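PDB 2VK9: alpha-toxin, which belongs to the large clostridial toxins and is represented here by its catalytic domain, a largely helical elaboration of the GT-A fold. Local coordinates for residues D134-K144 with Y253-L263; H170-M178 with N530-K538. All coordinates share one frame; numbering follows the deposited sequence.

Contact 1 (D134-K144 with Y253-L263)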
loop_
_atom_site.group_PDB
_atom_site.type_symbol
_atom_site.label_atom_id
_atom_site.label_comp_id
_atom_site.label_asym_id
_atom_site.label_seq_id
_atom_site.Cartn_x
_atom_site.Cartn_y
_atom_site.Cartn_z
ATOM N N ASP A 134 -9.427 -5.255 14.789
ATOM C CA ASP A 134 -10.845 -4.996 14.791
ATOM C C ASP A 134 -11.570 -6.133 15.509
ATOM O O ASP A 134 -11.865 -7.197 14.924
ATOM C CB ASP A 134 -11.348 -4.816 13.363
ATOM C CG ASP A 134 -12.785 -4.374 13.306
ATOM O OD1 ASP A 134 -13.531 -4.590 14.282
ATOM O OD2 ASP A 134 -13.181 -3.806 12.273
ATOM N N LYS A 135 -11.844 -5.880 16.786
ATOM C CA LYS A 135 -12.494 -6.824 17.687
ATOM C C LYS A 135 -13.810 -7.311 17.107
ATOM O O LYS A 135 -14.202 -8.463 17.304
ATOM C CB LYS A 135 -12.743 -6.142 19.033
ATOM C CG LYS A 135 -13.296 -7.031 20.107
ATOM C CD LYS A 135 -13.720 -6.223 21.308
ATOM C CE LYS A 135 -13.849 -7.130 22.523
ATOM N NZ LYS A 135 -14.831 -6.619 23.523
ATOM N N ASN A 136 -14.483 -6.430 16.379
ATOM C CA ASN A 136 -15.805 -6.736 15.865
ATOM C C ASN A 136 -15.797 -7.558 14.593
ATOM O O ASN A 136 -16.843 -8.066 14.175
ATOM C CB ASN A 136 -16.620 -5.460 15.676
ATOM C CG ASN A 136 -17.187 -4.928 16.982
ATOM O OD1 ASN A 136 -17.889 -3.931 16.983
ATOM N ND2 ASN A 136 -16.896 -5.599 18.094
ATOM N N SER A 137 -14.623 -7.699 13.982
ATOM C CA SER A 137 -14.518 -8.410 12.720
ATOM C C SER A 137 -13.283 -9.301 12.745
ATOM O O SER A 137 -12.200 -8.922 12.259
ATOM C CB SER A 137 -14.494 -7.423 11.556
ATOM O OG SER A 137 -13.199 -6.896 11.377
ATOM N N LEU A 138 -13.458 -10.482 13.341
ATOM C CA LEU A 138 -12.354 -11.390 13.615
ATOM C C LEU A 138 -12.571 -12.700 12.872
ATOM O O LEU A 138 -11.831 -13.681 13.063
ATOM C CB LEU A 138 -12.278 -11.669 15.118
ATOM C CG LEU A 138 -11.630 -10.627 16.015
ATOM C CD1 LEU A 138 -12.122 -10.792 17.435
ATOM C CD2 LEU A 138 -10.154 -10.797 15.962
ATOM N N LEU A 139 -13.602 -12.710 12.036
ATOM C CA LEU A 139 -14.001 -13.902 11.333
ATOM C C LEU A 139 -13.973 -13.692 9.828
ATOM O O LEU A 139 -14.434 -14.549 9.071
ATOM C CB LEU A 139 -15.400 -14.315 11.768
ATOM C CG LEU A 139 -15.595 -14.802 13.196
ATOM C CD1 LEU A 139 -17.079 -15.088 13.401
ATOM C CD2 LEU A 139 -14.734 -16.035 13.485
ATOM N N VAL A 140 -13.423 -12.562 9.399
ATOM C CA VAL A 140 -13.402 -12.214 7.985
ATOM C C VAL A 140 -12.572 -13.232 7.197
ATOM O O VAL A 140 -12.968 -13.677 6.123
ATOM C CB VAL A 140 -12.883 -10.787 7.753
ATOM C CG1 VAL A 140 -13.042 -10.409 6.297
ATOM C CG2 VAL A 140 -13.631 -9.797 8.643
ATOM N N ASN A 141 -11.432 -13.611 7.754
ATOM C CA ASN A 141 -10.604 -14.622 7.152
ATOM C C ASN A 141 -11.322 -15.967 7.014
ATOM O O ASN A 141 -11.236 -16.609 5.971
ATOM C CB ASN A 141 -9.328 -14.778 7.957
ATOM C CG ASN A 141 -8.419 -15.816 7.382
ATOM O OD1 ASN A 141 -7.966 -15.696 6.246
ATOM N ND2 ASN A 141 -8.151 -16.859 8.157
ATOM N N THR A 142 -12.026 -16.392 8.066
ATOM C CA THR A 142 -12.861 -17.598 8.008
ATOM C C THR A 142 -13.960 -17.456 6.957
ATOM O O THR A 142 -14.252 -18.410 6.231
ATOM C CB THR A 142 -13.458 -17.948 9.389
ATOM O OG1 THR A 142 -12.492 -18.691 10.131
ATOM C CG2 THR A 142 -14.723 -18.796 9.269
ATOM N N LEU A 143 -14.554 -16.268 6.871
ATOM C CA LEU A 143 -15.579 -15.989 5.871
ATOM C C LEU A 143 -15.044 -16.117 4.447
ATOM O O LEU A 143 -15.690 -16.741 3.613
ATOM C CB LEU A 143 -16.214 -14.607 6.077
ATOM C CG LEU A 143 -17.138 -14.132 4.948
ATOM C CD1 LEU A 143 -18.392 -14.979 4.865
ATOM C CD2 LEU A 143 -17.493 -12.661 5.097
ATOM N N LYS A 144 -13.881 -15.527 4.168
ATOM C CA LYS A 144 -13.289 -15.605 2.824
ATOM C C LYS A 144 -13.018 -17.051 2.405
ATOM O O LYS A 144 -13.379 -17.459 1.300
ATOM C CB LYS A 144 -11.997 -14.787 2.719
ATOM C CG LYS A 144 -11.505 -14.643 1.291
ATOM C CD LYS A 144 -10.130 -14.064 1.237
ATOM C CE LYS A 144 -9.613 -14.052 -0.185
ATOM N NZ LYS A 144 -8.154 -13.779 -0.196
ATOM N N TYR A 253 -13.606 0.934 4.156
ATOM C CA TYR A 253 -13.147 -0.118 5.054
ATOM C C TYR A 253 -14.144 -1.275 5.095
ATOM O O TYR A 253 -13.777 -2.420 4.856
ATOM C CB TYR A 253 -12.864 0.442 6.460
ATOM C CG TYR A 253 -12.477 -0.605 7.480
ATOM C CD1 TYR A 253 -11.188 -1.151 7.502
ATOM C CD2 TYR A 253 -13.398 -1.052 8.421
ATOM C CE1 TYR A 253 -10.827 -2.120 8.440
ATOM C CE2 TYR A 253 -13.043 -2.018 9.369
ATOM C CZ TYR A 253 -11.763 -2.548 9.362
ATOM O OH TYR A 253 -11.438 -3.498 10.290
ATOM N N TYR A 254 -15.407 -0.966 5.365
ATOM C CA TYR A 254 -16.440 -1.996 5.429
ATOM C C TYR A 254 -16.753 -2.616 4.075
ATOM O O TYR A 254 -17.163 -3.780 4.007
ATOM C CB TYR A 254 -17.695 -1.482 6.125
ATOM C CG TYR A 254 -17.467 -1.282 7.606
ATOM C CD1 TYR A 254 -17.388 0.001 8.149
ATOM C CD2 TYR A 254 -17.285 -2.373 8.458
ATOM C CE1 TYR A 254 -17.160 0.194 9.507
ATOM C CE2 TYR A 254 -17.055 -2.192 9.812
ATOM C CZ TYR A 254 -16.997 -0.903 10.331
ATOM O OH TYR A 254 -16.780 -0.710 11.672
ATOM N N GLN A 255 -16.527 -1.846 3.011
ATOM C CA GLN A 255 -16.655 -2.326 1.650
ATOM C C GLN A 255 -15.636 -3.431 1.378
ATOM O O GLN A 255 -15.961 -4.470 0.806
ATOM C CB GLN A 255 -16.451 -1.169 0.683
ATOM C CG GLN A 255 -16.564 -1.554 -0.781
ATOM C CD GLN A 255 -16.318 -0.389 -1.704
ATOM O OE1 GLN A 255 -16.911 0.681 -1.547
ATOM N NE2 GLN A 255 -15.444 -0.591 -2.688
ATOM N N GLU A 256 -14.400 -3.209 1.798
ATOM C CA GLU A 256 -13.376 -4.225 1.638
ATOM C C GLU A 256 -13.625 -5.428 2.547
ATOM O O GLU A 256 -13.293 -6.554 2.203
ATOM C CB GLU A 256 -11.998 -3.623 1.884
ATOM C CG GLU A 256 -11.642 -2.498 0.921
ATOM C CD GLU A 256 -11.742 -2.902 -0.550
ATOM O OE1 GLU A 256 -11.245 -3.985 -0.930
ATOM O OE2 GLU A 256 -12.312 -2.122 -1.337
ATOM N N LEU A 257 -14.229 -5.182 3.700
ATOM C CA LEU A 257 -14.484 -6.219 4.682
ATOM C C LEU A 257 -15.623 -7.139 4.232
ATOM O O LEU A 257 -15.530 -8.360 4.345
ATOM C CB LEU A 257 -14.839 -5.556 6.011
ATOM C CG LEU A 257 -14.056 -5.941 7.261
ATOM C CD1 LEU A 257 -12.573 -5.750 7.055
ATOM C CD2 LEU A 257 -14.522 -5.101 8.425
ATOM N N ILE A 258 -16.684 -6.544 3.695
ATOM C CA ILE A 258 -17.916 -7.265 3.425
ATOM C C ILE A 258 -18.106 -7.624 1.942
ATOM O O ILE A 258 -18.258 -8.803 1.595
ATOM C CB ILE A 258 -19.131 -6.484 3.998
ATOM C CG1 ILE A 258 -19.118 -6.534 5.534
ATOM C CG2 ILE A 258 -20.467 -6.998 3.448
ATOM C CD1 ILE A 258 -19.015 -7.945 6.147
ATOM N N GLN A 259 -18.087 -6.614 1.077
ATOM C CA GLN A 259 -18.343 -6.804 -0.349
ATOM C C GLN A 259 -17.216 -7.553 -1.079
ATOM O O GLN A 259 -17.491 -8.381 -1.947
ATOM C CB GLN A 259 -18.648 -5.453 -1.015
ATOM C CG GLN A 259 -18.758 -5.461 -2.543
ATOM C CD GLN A 259 -19.001 -4.062 -3.112
ATOM O OE1 GLN A 259 -20.114 -3.516 -3.015
ATOM N NE2 GLN A 259 -17.954 -3.472 -3.705
ATOM N N THR A 260 -15.959 -7.276 -0.732
ATOM C CA THR A 260 -14.846 -7.917 -1.439
ATOM C C THR A 260 -14.028 -8.849 -0.585
ATOM O O THR A 260 -13.187 -9.576 -1.107
ATOM C CB THR A 260 -13.876 -6.908 -2.089
ATOM O OG1 THR A 260 -13.096 -6.255 -1.077
ATOM C CG2 THR A 260 -14.637 -5.885 -2.894
ATOM N N ASN A 261 -14.252 -8.811 0.724
ATOM C CA ASN A 261 -13.556 -9.702 1.654
ATOM C C ASN A 261 -12.024 -9.634 1.511
ATOM O O ASN A 261 -11.301 -10.642 1.611
ATOM C CB ASN A 261 -14.100 -11.129 1.517
ATOM C CG ASN A 261 -15.625 -11.181 1.639
ATOM O OD1 ASN A 261 -16.301 -11.822 0.838
ATOM N ND2 ASN A 261 -16.170 -10.481 2.635
ATOM N N ASN A 262 -11.536 -8.424 1.281
ATOM C CA ASN A 262 -10.122 -8.217 1.097
ATOM C C ASN A 262 -9.483 -7.478 2.273
ATOM O O ASN A 262 -9.586 -6.251 2.403
ATOM C CB ASN A 262 -9.867 -7.518 -0.234
ATOM C CG ASN A 262 -8.392 -7.404 -0.565
ATOM O OD1 ASN A 262 -7.513 -7.806 0.202
ATOM N ND2 ASN A 262 -8.117 -6.832 -1.720
ATOM N N LEU A 263 -8.822 -8.249 3.127
ATOM C CA LEU A 263 -8.206 -7.716 4.329
ATOM C C LEU A 263 -6.985 -6.865 4.024
ATOM O O LEU A 263 -6.749 -5.870 4.698
ATOM C CB LEU A 263 -7.871 -8.840 5.308
ATOM C CG LEU A 263 -9.079 -9.603 5.870
ATOM C CD1 LEU A 263 -8.657 -10.900 6.522
ATOM C CD2 LEU A 263 -9.876 -8.749 6.858
#
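The Tyr253 ring presents its edge to Asp134, whose OD2 lies in the ring plane and accepts a hydrogen bond from Tyr253 OH at 2.7 Å. Carboxylate and ring are nearly coplanar, with planes 17° apart. Within its own helix, Tyr253 CD2 sits over the centre of the neighbouring Tyr254 ring, 3.9 Å above its plane. The contact belongs to the GT-A-type catalytic domain: the segment 134-144 follows strand 128-133 of the mixed sheet and runs into helix 140-157, while 253-263 covers the end of helix 247-259 and the turn into helix 263-278.

The carboxylate of Asp134 works in two directions. OD2 offers Tyr253 its anti lone pair, and OD1 takes the backbone N of Asn136 in an Asx turn, within a type I turn that closes at Ser137. Together the two bonds probably hold the carboxylate in its rotation. With CG of Tyr253 anti to the backbone N (chi1 176°), the ring extends from its helix to this turn.

Next to the tyrosine the contact becomes mostly apolar: Leu257 CD2 packs against the Ser137 side chain, 3.7 Å from OG, and Leu257 CG faces Val140 CG2. The other branch of the valine, CG1, meets Leu263 CD2 at 3.6 Å, so that its two methyl groups each meet a different leucine, Leu257 of helix 247-259 and Leu263 at the start of helix 263-278. Leu263 CD1 packs loosely by the backbone N and CB of Asn141.

Where helix 247-259 ends, Asn261 adopts a positive phi. The extended chain of Lys144 passes alongside, its CD 3.6 Å from Asn261 O. The asparagine's amide turns back onto its own helix: ND2, 3.5 Å from Leu143 CD2, donates to Leu257 O at 2.8 Å with an N-H...O angle of 142°.

Contact 2 (H170-M178 with N530-K538)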
loop_
_atom_site.group_PDB
_atom_site.type_symbol
_atom_site.label_atom_id
_atom_site.label_comp_id
_atom_site.label_asym_id
_atom_site.label_seq_id
_atom_site.Cartn_x
_atom_site.Cartn_y
_atom_site.Cartn_z
ATOM N N HIS A 170 -8.241 -25.685 -19.263
ATOM C CA HIS A 170 -7.673 -24.331 -19.120
ATOM C C HIS A 170 -8.416 -23.533 -18.029
ATOM O O HIS A 170 -8.564 -22.294 -18.109
ATOM C CB HIS A 170 -7.615 -23.582 -20.471
ATOM C CG HIS A 170 -6.580 -22.492 -20.525
ATOM N ND1 HIS A 170 -5.223 -22.750 -20.611
ATOM C CD2 HIS A 170 -6.705 -21.141 -20.518
ATOM C CE1 HIS A 170 -4.559 -21.606 -20.646
ATOM N NE2 HIS A 170 -5.434 -20.615 -20.592
ATOM N N ASN A 171 -8.885 -24.274 -17.016
ATOM C CA ASN A 171 -9.520 -23.723 -15.811
ATOM C C ASN A 171 -10.742 -22.846 -16.086
ATOM O O ASN A 171 -10.814 -21.683 -15.658
ATOM C CB ASN A 171 -8.479 -23.000 -14.954
ATOM C CG ASN A 171 -7.198 -23.802 -14.814
ATOM O OD1 ASN A 171 -6.138 -23.401 -15.307
ATOM N ND2 ASN A 171 -7.298 -24.960 -14.165
ATOM N N LYS A 172 -11.695 -23.426 -16.818
ATOM C CA LYS A 172 -13.037 -22.870 -16.954
ATOM C C LYS A 172 -13.678 -22.809 -15.559
ATOM O O LYS A 172 -14.727 -22.188 -15.355
ATOM C CB LYS A 172 -13.849 -23.762 -17.904
ATOM C CG LYS A 172 -15.227 -23.247 -18.298
ATOM C CD LYS A 172 -15.981 -24.303 -19.116
ATOM C CE LYS A 172 -17.451 -24.465 -18.629
ATOM N NZ LYS A 172 -18.376 -23.332 -19.039
ATOM N N PHE A 173 -13.006 -23.458 -14.608
ATOM C CA PHE A 173 -13.374 -23.507 -13.192
ATOM C C PHE A 173 -13.620 -22.128 -12.575
ATOM O O PHE A 173 -14.709 -21.847 -12.071
ATOM C CB PHE A 173 -12.261 -24.239 -12.434
ATOM C CG PHE A 173 -12.461 -24.309 -10.948
ATOM C CD1 PHE A 173 -13.414 -25.157 -10.396
ATOM C CD2 PHE A 173 -11.664 -23.552 -10.095
ATOM C CE1 PHE A 173 -13.588 -25.233 -9.015
ATOM C CE2 PHE A 173 -11.829 -23.628 -8.717
ATOM C CZ PHE A 173 -12.794 -24.470 -8.179
ATOM N N TYR A 174 -12.606 -21.272 -12.634
ATOM C CA TYR A 174 -12.667 -19.966 -11.996
ATOM C C TYR A 174 -13.748 -19.050 -12.567
ATOM O O TYR A 174 -14.263 -18.188 -11.851
ATOM C CB TYR A 174 -11.304 -19.281 -12.035
ATOM C CG TYR A 174 -10.200 -20.084 -11.389
ATOM C CD1 TYR A 174 -10.102 -20.187 -10.007
ATOM C CD2 TYR A 174 -9.245 -20.729 -12.161
ATOM C CE1 TYR A 174 -9.082 -20.919 -9.411
ATOM C CE2 TYR A 174 -8.218 -21.462 -11.573
ATOM C CZ TYR A 174 -8.146 -21.552 -10.198
ATOM O OH TYR A 174 -7.136 -22.279 -9.619
ATOM N N SER A 175 -14.095 -19.243 -13.840
ATOM C CA SER A 175 -15.185 -18.489 -14.472
ATOM C C SER A 175 -16.535 -18.846 -13.874
ATOM O O SER A 175 -17.321 -17.963 -13.532
ATOM C CB SER A 175 -15.224 -18.737 -15.978
ATOM O OG SER A 175 -14.067 -18.217 -16.598
ATOM N N ASP A 176 -16.795 -20.148 -13.762
ATOM C CA ASP A 176 -18.048 -20.651 -13.206
ATOM C C ASP A 176 -18.108 -20.431 -11.704
ATOM O O ASP A 176 -19.168 -20.088 -11.175
ATOM C CB ASP A 176 -18.251 -22.139 -13.541
ATOM C CG ASP A 176 -18.943 -22.359 -14.895
ATOM O OD1 ASP A 176 -20.065 -21.829 -15.104
ATOM O OD2 ASP A 176 -18.372 -23.082 -15.746
ATOM N N ARG A 177 -16.972 -20.621 -11.030
ATOM C CA ARG A 177 -16.884 -20.400 -9.587
ATOM C C ARG A 177 -17.178 -18.946 -9.229
ATOM O O ARG A 177 -17.864 -18.680 -8.240
ATOM C CB ARG A 177 -15.520 -20.812 -9.034
ATOM C CG ARG A 177 -15.470 -20.816 -7.517
ATOM C CD ARG A 177 -14.144 -21.302 -6.978
ATOM N NE ARG A 177 -13.080 -20.307 -7.102
ATOM C CZ ARG A 177 -11.849 -20.454 -6.611
ATOM N NH1 ARG A 177 -11.512 -21.555 -5.951
ATOM N NH2 ARG A 177 -10.946 -19.500 -6.772
ATOM N N MET A 178 -16.673 -18.018 -10.044
ATOM C CA MET A 178 -16.872 -16.590 -9.817
ATOM C C MET A 178 -18.336 -16.178 -9.924
ATOM O O MET A 178 -18.795 -15.312 -9.174
ATOM C CB MET A 178 -16.023 -15.760 -10.781
ATOM C CG MET A 178 -16.130 -14.237 -10.586
ATOM S SD MET A 178 -15.444 -13.597 -9.034
ATOM C CE MET A 178 -13.837 -14.390 -9.076
ATOM N N ASN A 530 1.836 -20.264 -10.651
ATOM C CA ASN A 530 1.179 -21.394 -9.999
ATOM C C ASN A 530 -0.313 -21.135 -9.780
ATOM O O ASN A 530 -0.765 -20.828 -8.671
ATOM C CB ASN A 530 1.883 -21.734 -8.679
ATOM C CG ASN A 530 3.329 -22.169 -8.878
ATOM O OD1 ASN A 530 3.606 -23.187 -9.516
ATOM N ND2 ASN A 530 4.258 -21.399 -8.319
ATOM N N ILE A 531 -1.065 -21.253 -10.870
ATOM C CA ILE A 531 -2.506 -21.016 -10.876
ATOM C C ILE A 531 -3.228 -22.254 -11.416
ATOM O O ILE A 531 -4.449 -22.394 -11.285
ATOM C CB ILE A 531 -2.876 -19.735 -11.697
ATOM C CG1 ILE A 531 -2.381 -19.832 -13.157
ATOM C CG2 ILE A 531 -2.338 -18.471 -10.989
ATOM C CD1 ILE A 531 -3.010 -18.819 -14.139
ATOM N N ALA A 532 -2.445 -23.148 -12.019
ATOM C CA ALA A 532 -2.931 -24.434 -12.500
ATOM C C ALA A 532 -3.044 -25.436 -11.348
ATOM O O ALA A 532 -3.497 -26.566 -11.546
ATOM C CB ALA A 532 -2.014 -24.968 -13.598
ATOM N N GLU A 533 -2.642 -25.015 -10.145
ATOM C CA GLU A 533 -2.766 -25.850 -8.943
ATOM C C GLU A 533 -4.167 -25.775 -8.314
ATOM O O GLU A 533 -4.333 -25.689 -7.094
ATOM C CB GLU A 533 -1.654 -25.544 -7.932
ATOM C CG GLU A 533 -0.284 -26.088 -8.351
ATOM C CD GLU A 533 0.724 -26.125 -7.210
ATOM O OE1 GLU A 533 0.960 -25.075 -6.573
ATOM O OE2 GLU A 533 1.294 -27.209 -6.957
ATOM N N LYS A 534 -5.163 -25.786 -9.199
ATOM C CA LYS A 534 -6.544 -26.102 -8.875
ATOM C C LYS A 534 -6.615 -27.603 -8.619
ATOM O O LYS A 534 -7.441 -28.082 -7.838
ATOM C CB LYS A 534 -7.435 -25.721 -10.062
ATOM C CG LYS A 534 -8.607 -26.662 -10.342
ATOM C CD LYS A 534 -9.194 -26.411 -11.729
ATOM C CE LYS A 534 -10.286 -27.411 -12.059
ATOM N NZ LYS A 534 -9.741 -28.808 -12.130
ATOM N N GLU A 535 -5.728 -28.336 -9.286
ATOM C CA GLU A 535 -5.581 -29.775 -9.104
ATOM C C GLU A 535 -5.268 -30.138 -7.652
ATOM O O GLU A 535 -5.311 -31.313 -7.282
ATOM C CB GLU A 535 -4.494 -30.322 -10.038
ATOM C CG GLU A 535 -4.728 -29.997 -11.518
ATOM C CD GLU A 535 -3.837 -30.796 -12.461
ATOM O OE1 GLU A 535 -3.039 -31.663 -11.979
ATOM O OE2 GLU A 535 -3.938 -30.557 -13.696
ATOM N N PHE A 536 -4.960 -29.125 -6.838
ATOM C CA PHE A 536 -4.735 -29.305 -5.406
ATOM C C PHE A 536 -6.051 -29.537 -4.658
ATOM O O PHE A 536 -6.058 -30.141 -3.584
ATOM C CB PHE A 536 -3.986 -28.098 -4.821
ATOM C CG PHE A 536 -3.301 -28.377 -3.495
ATOM C CD1 PHE A 536 -2.048 -29.006 -3.454
ATOM C CD2 PHE A 536 -3.898 -27.994 -2.288
ATOM C CE1 PHE A 536 -1.402 -29.263 -2.229
ATOM C CE2 PHE A 536 -3.263 -28.245 -1.055
ATOM C CZ PHE A 536 -2.013 -28.882 -1.029
ATOM N N GLN A 537 -7.162 -29.076 -5.232
ATOM C CA GLN A 537 -8.461 -29.167 -4.558
ATOM C C GLN A 537 -9.478 -30.120 -5.190
ATOM O O GLN A 537 -10.490 -30.444 -4.564
ATOM C CB GLN A 537 -9.072 -27.780 -4.360
ATOM C CG GLN A 537 -9.659 -27.152 -5.604
ATOM C CD GLN A 537 -9.773 -25.650 -5.471
ATOM O OE1 GLN A 537 -8.768 -24.949 -5.355
ATOM N NE2 GLN A 537 -10.998 -25.149 -5.488
ATOM N N LYS A 538 -9.223 -30.555 -6.424
ATOM C CA LYS A 538 -10.019 -31.632 -7.022
ATOM C C LYS A 538 -9.656 -32.957 -6.346
ATOM O O LYS A 538 -10.477 -33.871 -6.276
ATOM C CB LYS A 538 -9.839 -31.696 -8.546
ATOM C CG LYS A 538 -8.477 -32.188 -9.014
ATOM C CD LYS A 538 -8.325 -32.084 -10.522
ATOM C CE LYS A 538 -7.054 -32.787 -10.990
ATOM N NZ LYS A 538 -6.715 -32.487 -12.414
#
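Lys534 lies against Asn171, Phe173 and Tyr174, joining the C-terminal segment 530-538 to the N-terminal part of helix 173-195 in this toxin's GT-A-type catalytic domain. Its CB is 3.5 Å from Tyr174 OH. Further along, CD lies 3.4 Å from Asn171 ND2, the two side chains sliding past each other in opposite directions. CD and CE then cross the root of Phe173, with CE 3.8 Å from Phe173 CB. The chain, straight up to here, bends at its last torsion (chi4 -64°), leaving NZ 5.9 Å from the centroid of the Phe173 ring, at most a weak cation-pi attraction.

Three residues on from Lys534, Gln537 meets the far end of the same ring: its NE2 is 3.3 Å from Phe173 CZ, with amide and ring almost perpendicular. That NE2 also lies at the edge of the Arg177 guanidinium, whose NH1 and NH2 are engaged by Ser152 OG and Phe464 O. Across the contact the hydrogen bond is made by Tyr174: OH donates to Ile531 O at 3.2 Å, with a C=O...OH angle of 153°.

Contacts 1 and 2 do not touch: their centres lie 24 Å apart and their nearest atoms about 9 Å apart. Helix 140-157 connects them. It begins in contact 1, and further along its length Ile148, Ser151, Ser152 and Ile156 pack against Phe173 and Arg177 of contact 2, at the start of the next helix, 173-195. Along the chain the segments alternate, in the order 134-144, 170-178, 253-263 and 530-538. Contact 1 is a buried junction beside the sheet, whereas contact 2 is partly buried and farther from the chain centre, bringing residues near the C-terminus back against the start of helix 173-195.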